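Toll-like receptor 6, Variable lymphocyte receptor B (PDB 3A79) probably senses diacylated bacterial lipopeptides together with Toll-like receptor 2, its leucine-rich-repeat ectodomain here being fused to part of a hagfish lymphocyte receptor. Local coordinates at residues N131-L136 and G152-K157; L176-Y181 and L201-N206; L223-I228 and V254-I259. All blocks are in the same frame, centred on the assembly; numbering follows the deposited sequence.

Interaction 1: residues N131-L136 and G152-K157; sequences NDFDVL and GLSAAK
Between its own backbone N and carbonyl carbon (chi1 82°), OG of S154 stands where N131 N can reach it, while D134 CG is anti to its backbone N (chi1 -152°) and, although CB points away, OD2 comes near CE of K157. This is a turn of the leucine-rich-repeat solenoid in the TLR6 part: N131 holds the asparagine position of the LxxLxLxxN consensus, and the loop after it runs beside the end of strand 150-154 and the residues that follow. N131 N donates to S154 OG at 3.1 Å; an alanine in place of S154 would probably leave this buried backbone N-H without its acceptor on the neighbouring turn. Next along the loop, CB of F133 rests on S154 O at 3.3 Å, and F133 O receives a CA-H...O contact from A155. D134 O then takes the firmer backbone bond, from A156 N at 2.9 Å, and a weak second one from K157 N. L136 supplies the apolar part: its CD1 lies 3.4 Å from A155 CB and also reaches CB of L153, and L176 of the next strand and F158 also touch it. Near the exposed end, V135 CG2 touches K157 O at 3.4 Å, and D134 OD2 lies 4.4 Å from K157 NZ, opposite charges too far apart for a salt bridge.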
loop_
_atom_site.group_PDB
_atom_site.type_symbol
_atom_site.label_atom_id
_atom_site.label_comp_id
_atom_site.label_asym_id
_atom_site.label_seq_id
_atom_site.Cartn_x
_atom_site.Cartn_y
_atom_site.Cartn_z
ATOM N N ASN B 131 43.791 10.196 -8.124
ATOM C CA ASN B 131 44.912 9.879 -8.988
ATOM C C ASN B 131 45.879 8.998 -8.229
ATOM O O ASN B 131 45.519 8.425 -7.201
ATOM C CB ASN B 131 45.608 11.138 -9.481
ATOM C CG ASN B 131 44.682 12.034 -10.252
ATOM O OD1 ASN B 131 43.924 12.802 -9.668
ATOM N ND2 ASN B 131 44.730 11.942 -11.572
ATOM N N ASP B 132 47.104 8.890 -8.726
ATOM C CA ASP B 132 48.064 8.002 -8.097
ATOM C C ASP B 132 49.237 8.756 -7.480
ATOM O O ASP B 132 50.384 8.339 -7.584
ATOM C CB ASP B 132 48.542 6.929 -9.075
ATOM C CG ASP B 132 48.594 5.552 -8.436
ATOM O OD1 ASP B 132 47.645 4.765 -8.668
ATOM O OD2 ASP B 132 49.555 5.268 -7.679
ATOM N N PHE B 133 48.936 9.863 -6.820
ATOM C CA PHE B 133 49.960 10.619 -6.132
ATOM C C PHE B 133 50.412 9.889 -4.891
ATOM O O PHE B 133 49.590 9.441 -4.089
ATOM C CB PHE B 133 49.453 12.002 -5.758
ATOM C CG PHE B 133 49.308 12.912 -6.927
ATOM C CD1 PHE B 133 48.052 13.335 -7.345
ATOM C CD2 PHE B 133 50.429 13.329 -7.631
ATOM C CE1 PHE B 133 47.918 14.172 -8.429
ATOM C CE2 PHE B 133 50.310 14.170 -8.717
ATOM C CZ PHE B 133 49.052 14.592 -9.119
ATOM N N ASP B 134 51.730 9.762 -4.765
ATOM C CA ASP B 134 52.372 9.253 -3.569
ATOM C C ASP B 134 52.004 10.189 -2.423
ATOM O O ASP B 134 51.313 9.800 -1.477
ATOM C CB ASP B 134 53.891 9.244 -3.778
ATOM C CG ASP B 134 54.599 8.172 -2.959
ATOM O OD1 ASP B 134 55.830 8.015 -3.123
ATOM O OD2 ASP B 134 53.932 7.482 -2.157
ATOM N N VAL B 135 52.456 11.435 -2.522
ATOM C CA VAL B 135 52.171 12.426 -1.496
ATOM C C VAL B 135 51.484 13.664 -2.078
ATOM O O VAL B 135 51.758 14.060 -3.211
ATOM C CB VAL B 135 53.457 12.826 -0.734
ATOM C CG1 VAL B 135 54.106 14.052 -1.366
ATOM C CG2 VAL B 135 53.134 13.079 0.738
ATOM N N LEU B 136 50.578 14.252 -1.301
ATOM C CA LEU B 136 49.873 15.480 -1.684
ATOM C C LEU B 136 50.714 16.442 -2.541
ATOM O O LEU B 136 51.676 17.016 -2.048
ATOM C CB LEU B 136 49.399 16.193 -0.420
ATOM C CG LEU B 136 47.912 16.192 -0.057
ATOM C CD1 LEU B 136 47.111 15.151 -0.847
ATOM C CD2 LEU B 136 47.711 16.059 1.461
ATOM N N GLY B 152 40.935 19.721 -5.264
ATOM C CA GLY B 152 40.699 18.293 -5.188
ATOM C C GLY B 152 42.023 17.566 -5.177
ATOM O O GLY B 152 42.846 17.758 -6.063
ATOM N N LEU B 153 42.234 16.728 -4.171
ATOM C CA LEU B 153 43.525 16.089 -3.979
ATOM C C LEU B 153 43.401 14.610 -3.630
ATOM O O LEU B 153 42.356 14.150 -3.160
ATOM C CB LEU B 153 44.282 16.813 -2.873
ATOM C CG LEU B 153 44.487 18.292 -3.176
ATOM C CD1 LEU B 153 44.889 19.032 -1.936
ATOM C CD2 LEU B 153 45.536 18.443 -4.254
ATOM N N SER B 154 44.478 13.868 -3.866
ATOM C CA SER B 154 44.568 12.488 -3.412
ATOM C C SER B 154 46.008 12.121 -3.122
ATOM O O SER B 154 46.940 12.656 -3.726
ATOM C CB SER B 154 44.009 11.524 -4.445
ATOM O OG SER B 154 44.951 11.242 -5.451
ATOM N N ALA B 155 46.183 11.188 -2.202
ATOM C CA ALA B 155 47.512 10.799 -1.791
ATOM C C ALA B 155 47.457 9.516 -0.982
ATOM O O ALA B 155 46.380 9.048 -0.622
ATOM C CB ALA B 155 48.134 11.910 -0.984
ATOM N N ALA B 156 48.630 8.956 -0.704
ATOM C CA ALA B 156 48.758 7.730 0.073
ATOM C C ALA B 156 49.503 7.969 1.403
ATOM O O ALA B 156 49.516 7.110 2.296
ATOM C CB ALA B 156 49.455 6.668 -0.756
ATOM N N LYS B 157 50.113 9.144 1.525
ATOM C CA LYS B 157 50.849 9.516 2.724
ATOM C C LYS B 157 50.476 10.930 3.125
ATOM O O LYS B 157 50.322 11.793 2.267
ATOM C CB LYS B 157 52.352 9.510 2.455
ATOM C CG LYS B 157 52.997 8.180 2.149
ATOM C CD LYS B 157 54.508 8.389 2.151
ATOM C CE LYS B 157 55.259 7.400 1.276
ATOM N NZ LYS B 157 56.710 7.758 1.234
#

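Interaction 2: residues L176-Y181 and L201-N206; sequences LDLVSY and LVFHPN. With BMA (beta-D-mannopyranose), chain F; NAG (2-acetamido-2-deoxy-beta-D-glucopyranose), chain C.
Strands 176-178 and 201-203 run parallel at 21°, 4.6 Å apart at their closest, joined by backbone bonds from V202 N to L176 O and from L178 N to V202 O. The second is the shorter, with L178 N 2.8 Å from V202 O. They are adjacent turns of the leucine-rich-repeat solenoid of the TLR6 part. Leucines of the repeat pattern point into its core: L176 and L201 lie side by side, CB of the first 3.7 Å from CD2 of the second, and L178 lies likewise beside F203, its CB and CG meeting ring atoms CD2 and CE2. F203 is held further by an edge-to-face contact with F209. On the other face CB of D177 packs on CB of V202. With D177 CG between backbone N and carbonyl carbon (chi1 86°), OD2 accepts from V179 N in an Asx turn, while OD1 accepts from F130 N. Past the strands V179 and H204 cross at about a right angle; V179 CG1 comes 3.8 Å from H204 ND1, and V179 O lies at the edge of the imidazole, near its plane. Beyond the contact, N206 ND2 donates to O5 of the mannose at 2.9 Å. The contact itself thus pairs leucine and phenylalanine packing on one face with a buried carboxylate on the other, both of whose oxygens are satisfied by backbone N-H groups.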
loop_
_atom_site.group_PDB
_atom_site.type_symbol
_atom_site.label_atom_id
_atom_site.label_comp_id
_atom_site.label_asym_id
_atom_site.label_seq_id
_atom_site.Cartn_x
_atom_site.Cartn_y
_atom_site.Cartn_z
ATOM N N LEU B 176 39.196 15.398 -0.912
ATOM C CA LEU B 176 40.395 14.622 -0.614
ATOM C C LEU B 176 40.082 13.137 -0.516
ATOM O O LEU B 176 39.169 12.731 0.203
ATOM C CB LEU B 176 40.979 15.107 0.699
ATOM C CG LEU B 176 42.235 14.469 1.265
ATOM C CD1 LEU B 176 43.309 14.311 0.198
ATOM C CD2 LEU B 176 42.710 15.363 2.402
ATOM N N ASP B 177 40.829 12.318 -1.243
ATOM C CA ASP B 177 40.528 10.899 -1.227
ATOM C C ASP B 177 41.690 10.027 -0.787
ATOM O O ASP B 177 42.834 10.185 -1.222
ATOM C CB ASP B 177 40.027 10.426 -2.574
ATOM C CG ASP B 177 41.148 10.068 -3.499
ATOM O OD1 ASP B 177 41.613 10.971 -4.205
ATOM O OD2 ASP B 177 41.562 8.891 -3.528
ATOM N N LEU B 178 41.343 9.076 0.064
ATOM C CA LEU B 178 42.279 8.199 0.721
ATOM C C LEU B 178 42.043 6.802 0.176
ATOM O O LEU B 178 42.093 5.814 0.910
ATOM C CB LEU B 178 41.963 8.187 2.214
ATOM C CG LEU B 178 42.036 9.392 3.163
ATOM C CD1 LEU B 178 43.227 9.231 4.071
ATOM C CD2 LEU B 178 42.029 10.751 2.470
ATOM N N VAL B 179 41.729 6.709 -1.106
ATOM C CA VAL B 179 41.552 5.402 -1.711
ATOM C C VAL B 179 42.923 4.734 -1.770
ATOM O O VAL B 179 43.064 3.550 -1.458
ATOM C CB VAL B 179 40.941 5.497 -3.119
ATOM C CG1 VAL B 179 40.662 4.122 -3.651
ATOM C CG2 VAL B 179 39.661 6.285 -3.076
ATOM N N SER B 180 43.931 5.521 -2.138
ATOM C CA SER B 180 45.293 5.023 -2.294
ATOM C C SER B 180 45.977 4.690 -0.962
ATOM O O SER B 180 47.095 4.185 -0.947
ATOM C CB SER B 180 46.136 6.052 -3.056
ATOM O OG SER B 180 45.994 5.913 -4.455
ATOM N N TYR B 181 45.294 4.960 0.148
ATOM C CA TYR B 181 45.911 4.951 1.477
ATOM C C TYR B 181 45.854 3.622 2.231
ATOM O O TYR B 181 44.795 3.032 2.400
ATOM C CB TYR B 181 45.294 6.053 2.345
ATOM C CG TYR B 181 45.531 5.895 3.827
ATOM C CD1 TYR B 181 46.485 6.666 4.480
ATOM C CD2 TYR B 181 44.796 4.981 4.580
ATOM C CE1 TYR B 181 46.703 6.533 5.840
ATOM C CE2 TYR B 181 45.014 4.835 5.943
ATOM C CZ TYR B 181 45.969 5.616 6.568
ATOM O OH TYR B 181 46.197 5.487 7.919
ATOM N N LEU B 201 35.718 13.950 2.250
ATOM C CA LEU B 201 36.708 12.889 2.294
ATOM C C LEU B 201 36.130 11.595 1.726
ATOM O O LEU B 201 35.061 11.146 2.135
ATOM C CB LEU B 201 37.187 12.682 3.732
ATOM C CG LEU B 201 37.727 13.949 4.386
ATOM C CD1 LEU B 201 37.845 13.781 5.884
ATOM C CD2 LEU B 201 39.063 14.307 3.771
ATOM N N VAL B 202 36.836 11.004 0.771
ATOM C CA VAL B 202 36.390 9.752 0.169
ATOM C C VAL B 202 37.402 8.653 0.486
ATOM O O VAL B 202 38.607 8.849 0.318
ATOM C CB VAL B 202 36.207 9.882 -1.376
ATOM C CG1 VAL B 202 35.445 8.704 -1.917
ATOM C CG2 VAL B 202 35.497 11.181 -1.730
ATOM N N PHE B 203 36.914 7.500 0.936
ATOM C CA PHE B 203 37.787 6.392 1.318
ATOM C C PHE B 203 37.700 5.226 0.347
ATOM O O PHE B 203 36.867 5.219 -0.559
ATOM C CB PHE B 203 37.440 5.925 2.726
ATOM C CG PHE B 203 37.441 7.032 3.734
ATOM C CD1 PHE B 203 36.252 7.609 4.152
ATOM C CD2 PHE B 203 38.636 7.516 4.246
ATOM C CE1 PHE B 203 36.249 8.637 5.072
ATOM C CE2 PHE B 203 38.640 8.544 5.164
ATOM C CZ PHE B 203 37.439 9.109 5.577
ATOM N N HIS B 204 38.568 4.241 0.531
ATOM C CA HIS B 204 38.514 3.039 -0.282
ATOM C C HIS B 204 37.139 2.431 -0.116
ATOM O O HIS B 204 36.660 2.281 1.005
ATOM C CB HIS B 204 39.564 2.053 0.182
ATOM C CG HIS B 204 39.760 0.890 -0.737
ATOM N ND1 HIS B 204 40.701 0.888 -1.746
ATOM C CD2 HIS B 204 39.159 -0.323 -0.780
ATOM C CE1 HIS B 204 40.670 -0.274 -2.373
ATOM N NE2 HIS B 204 39.741 -1.026 -1.805
ATOM N N PRO B 205 36.503 2.067 -1.238
ATOM C CA PRO B 205 35.087 1.703 -1.299
ATOM C C PRO B 205 34.850 0.212 -1.089
ATOM O O PRO B 205 33.715 -0.248 -1.233
ATOM C CB PRO B 205 34.706 2.059 -2.743
ATOM C CG PRO B 205 36.018 2.379 -3.458
ATOM C CD PRO B 205 37.130 1.964 -2.561
ATOM N N ASN B 206 35.903 -0.527 -0.761
ATOM C CA ASN B 206 35.807 -1.975 -0.705
ATOM C C ASN B 206 36.560 -2.585 0.448
ATOM O O ASN B 206 37.289 -3.563 0.276
ATOM C CB ASN B 206 36.326 -2.584 -1.999
ATOM C CG ASN B 206 35.254 -2.733 -3.025
ATOM O OD1 ASN B 206 34.154 -3.194 -2.716
ATOM N ND2 ASN B 206 35.553 -2.338 -4.262
HETATM C C1 BMA F . 32.832 -1.994 -6.567
HETATM C C2 BMA F . 33.532 -1.139 -7.628
HETATM C C3 BMA F . 34.055 -1.992 -8.793
HETATM C C4 BMA F . 34.761 -3.262 -8.300
HETATM C C5 BMA F . 33.878 -3.992 -7.289
HETATM C C6 BMA F . 34.528 -5.273 -6.768
HETATM O O2 BMA F . 34.585 -0.396 -7.022
HETATM O O3 BMA F . 34.878 -1.214 -9.649
HETATM O O4 BMA F . 35.055 -4.129 -9.377
HETATM O O5 BMA F . 33.611 -3.121 -6.212
HETATM O O6 BMA F . 33.780 -5.797 -5.687
HETATM C C1 NAG C . 29.246 -0.323 -3.132
HETATM C C2 NAG C . 29.710 -1.780 -3.128
HETATM C C3 NAG C . 31.094 -1.962 -3.771
HETATM C C4 NAG C . 31.251 -1.144 -5.045
HETATM C C5 NAG C . 30.862 0.289 -4.751
HETATM C C6 NAG C . 31.024 1.136 -5.995
HETATM C C7 NAG C . 28.861 -3.349 -1.489
HETATM C C8 NAG C . 28.841 -3.846 -0.070
HETATM N N2 NAG C . 29.662 -2.315 -1.777
HETATM O O3 NAG C . 31.427 -3.322 -4.001
HETATM O O4 NAG C . 32.608 -1.159 -5.420
HETATM O O5 NAG C . 29.516 0.342 -4.347
HETATM O O6 NAG C . 29.960 0.793 -6.848
HETATM O O7 NAG C . 28.150 -3.893 -2.334
#

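Interaction 3: residues L223-I228 and V254-I259; sequences LQLSNI and VTLQHI. With NAG (2-acetamido-2-deoxy-beta-D-glucopyranose), chain D.
Backbone bonds join L223-I228 to V254-I259 in parallel register: T255 N gives to L223 O, L225 N to T255 O at 2.9 Å, Q257 N to L225 O, and N227 N to Q257 O at 3.0 Å, with a weak fifth from I228 N to H258 O. CA-H...O contacts run between them, among them I259 CA to I228 O. Apolar contacts fill one face. L225 lies alongside L256, I228 crosses L256 at about a right angle with CD1 3.7 Å from L256 CG, and I228 CB meets I259 CG2. This is the core-facing side of the strands in a leucine-rich-repeat solenoid, in the TLR6 part, where L225 and I228 also meet helix 235-246 and L256 meets helix 263-273. Q224, S226, T255 and Q257 line the other, concave face. Q224 CG, anti to its backbone N (chi1 -160°), lies 3.4 Å from T255 CB, and the extended chain brings its amide near that of Q257 without a hydrogen bond between them, the planes 36° apart. Toward the end of the pairing, N227 ND2 donates to F203 O of the neighbouring turn, while OD1 lies 3.6 Å from H258 ND1. Sugar contact comes from H258, at the corner of its chain, whose CD2 packs 3.5 Å from C2 of an N-acetylglucosamine.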
loop_
_atom_site.group_PDB
_atom_site.type_symbol
_atom_site.label_atom_id
_atom_site.label_comp_id
_atom_site.label_asym_id
_atom_site.label_seq_id
_atom_site.Cartn_x
_atom_site.Cartn_y
_atom_site.Cartn_z
ATOM N N LEU B 223 31.571 18.919 7.171
ATOM C CA LEU B 223 32.449 17.782 6.999
ATOM C C LEU B 223 31.644 16.745 6.266
ATOM O O LEU B 223 30.464 16.566 6.551
ATOM C CB LEU B 223 32.875 17.220 8.347
ATOM C CG LEU B 223 33.631 15.905 8.218
ATOM C CD1 LEU B 223 34.998 16.155 7.586
ATOM C CD2 LEU B 223 33.763 15.288 9.575
ATOM N N GLN B 224 32.261 16.057 5.321
ATOM C CA GLN B 224 31.538 15.017 4.612
ATOM C C GLN B 224 32.386 13.804 4.266
ATOM O O GLN B 224 33.405 13.922 3.581
ATOM C CB GLN B 224 30.906 15.588 3.363
ATOM C CG GLN B 224 29.794 14.729 2.864
ATOM C CD GLN B 224 29.528 14.967 1.419
ATOM O OE1 GLN B 224 29.678 16.096 0.939
ATOM N NE2 GLN B 224 29.152 13.903 0.696
ATOM N N LEU B 225 31.949 12.640 4.744
ATOM C CA LEU B 225 32.702 11.403 4.567
ATOM C C LEU B 225 31.917 10.440 3.703
ATOM O O LEU B 225 30.713 10.288 3.892
ATOM C CB LEU B 225 32.989 10.710 5.907
ATOM C CG LEU B 225 33.304 11.440 7.210
ATOM C CD1 LEU B 225 33.900 10.444 8.176
ATOM C CD2 LEU B 225 34.246 12.601 7.006
ATOM N N SER B 226 32.614 9.763 2.793
ATOM C CA SER B 226 31.994 8.818 1.871
ATOM C C SER B 226 32.708 7.465 1.847
ATOM O O SER B 226 33.934 7.406 1.861
ATOM C CB SER B 226 31.962 9.412 0.469
ATOM O OG SER B 226 31.240 10.634 0.453
ATOM N N ASN B 227 31.924 6.388 1.796
ATOM C CA ASN B 227 32.442 5.019 1.815
ATOM C C ASN B 227 32.932 4.610 3.206
ATOM O O ASN B 227 34.131 4.463 3.448
ATOM C CB ASN B 227 33.554 4.819 0.778
ATOM C CG ASN B 227 33.109 5.135 -0.655
ATOM O OD1 ASN B 227 31.922 5.320 -0.943
ATOM N ND2 ASN B 227 34.079 5.191 -1.563
ATOM N N ILE B 228 31.989 4.419 4.119
ATOM C CA ILE B 228 32.309 4.050 5.486
ATOM C C ILE B 228 31.752 2.672 5.802
ATOM O O ILE B 228 30.539 2.504 5.923
ATOM C CB ILE B 228 31.690 5.049 6.462
ATOM C CG1 ILE B 228 31.988 6.472 6.004
ATOM C CG2 ILE B 228 32.195 4.794 7.893
ATOM C CD1 ILE B 228 31.172 7.507 6.718
ATOM N N VAL B 254 27.466 17.698 9.454
ATOM C CA VAL B 254 28.158 16.456 9.133
ATOM C C VAL B 254 27.300 15.576 8.209
ATOM O O VAL B 254 26.088 15.421 8.405
ATOM C CB VAL B 254 28.597 15.691 10.407
ATOM C CG1 VAL B 254 29.044 14.282 10.074
ATOM C CG2 VAL B 254 29.723 16.422 11.079
ATOM N N THR B 255 27.937 15.026 7.183
ATOM C CA THR B 255 27.254 14.136 6.268
ATOM C C THR B 255 28.004 12.823 6.075
ATOM O O THR B 255 29.165 12.806 5.657
ATOM C CB THR B 255 27.052 14.801 4.930
ATOM O OG1 THR B 255 26.178 15.919 5.103
ATOM C CG2 THR B 255 26.437 13.829 3.943
ATOM N N LEU B 256 27.323 11.728 6.401
ATOM C CA LEU B 256 27.833 10.381 6.188
ATOM C C LEU B 256 27.182 9.767 4.932
ATOM O O LEU B 256 25.967 9.710 4.843
ATOM C CB LEU B 256 27.538 9.536 7.433
ATOM C CG LEU B 256 28.600 9.484 8.548
ATOM C CD1 LEU B 256 29.419 10.766 8.636
ATOM C CD2 LEU B 256 28.003 9.104 9.921
ATOM N N GLN B 257 27.982 9.330 3.960
ATOM C CA GLN B 257 27.458 8.735 2.717
ATOM C C GLN B 257 27.936 7.312 2.522
ATOM O O GLN B 257 29.118 7.018 2.683
ATOM C CB GLN B 257 27.885 9.539 1.497
ATOM C CG GLN B 257 26.788 10.303 0.824
ATOM C CD GLN B 257 27.300 11.079 -0.374
ATOM O OE1 GLN B 257 27.328 12.309 -0.358
ATOM N NE2 GLN B 257 27.723 10.362 -1.419
ATOM N N HIS B 258 27.019 6.423 2.171
ATOM C CA HIS B 258 27.374 5.024 1.962
ATOM C C HIS B 258 27.953 4.285 3.183
ATOM O O HIS B 258 28.891 3.503 3.048
ATOM C CB HIS B 258 28.323 4.940 0.778
ATOM C CG HIS B 258 27.918 5.827 -0.355
ATOM N ND1 HIS B 258 28.690 6.882 -0.790
ATOM C CD2 HIS B 258 26.798 5.841 -1.116
ATOM C CE1 HIS B 258 28.073 7.497 -1.783
ATOM N NE2 HIS B 258 26.924 6.885 -2.000
ATOM N N ILE B 259 27.373 4.514 4.360
ATOM C CA ILE B 259 27.801 3.845 5.590
ATOM C C ILE B 259 27.128 2.495 5.735
ATOM O O ILE B 259 25.914 2.417 5.868
ATOM C CB ILE B 259 27.392 4.638 6.842
ATOM C CG1 ILE B 259 27.316 6.124 6.533
ATOM C CG2 ILE B 259 28.322 4.367 7.997
ATOM C CD1 ILE B 259 26.018 6.517 5.891
HETATM C C1 NAG D . 25.334 2.489 -1.059
HETATM C C2 NAG D . 25.693 2.777 -2.523
HETATM C C3 NAG D . 26.529 1.701 -3.203
HETATM C C4 NAG D . 27.520 0.993 -2.275
HETATM C C5 NAG D . 27.040 0.819 -0.836
HETATM C C6 NAG D . 28.222 0.414 0.042
HETATM C C7 NAG D . 24.192 4.152 -3.909
HETATM C C8 NAG D . 22.740 4.523 -3.931
HETATM N N2 NAG D . 24.497 2.978 -3.328
HETATM O O3 NAG D . 27.252 2.337 -4.235
HETATM O O4 NAG D . 27.844 -0.272 -2.830
HETATM O O5 NAG D . 26.445 1.998 -0.327
HETATM O O6 NAG D . 27.817 0.213 1.379
HETATM O O7 NAG D . 25.011 4.925 -4.416
#

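How the interactions relate
All three contacts join successive turns of one solenoid. Interactions 1 and 2 lie on the neighbouring strands 150-154 and 171-178, probably hydrogen-bonded through D177 N and L153 O; interactions 2 and 3 meet across strands 198-203 and 222-229, where L201 lies between Q224 and S226. Interactions 1 and 3 do not touch, their nearest atoms about 11 Å apart. Regular pairing increases along the series: interaction 1 relies on loop backbone and a serine hydroxyl, interaction 2 on a short strand pair, interaction 3 on a long one. Interactions 1 and 3 are mostly buried, interaction 2 partly so. One glycan lies near both interactions 2 and 3, reaching N206 and H258.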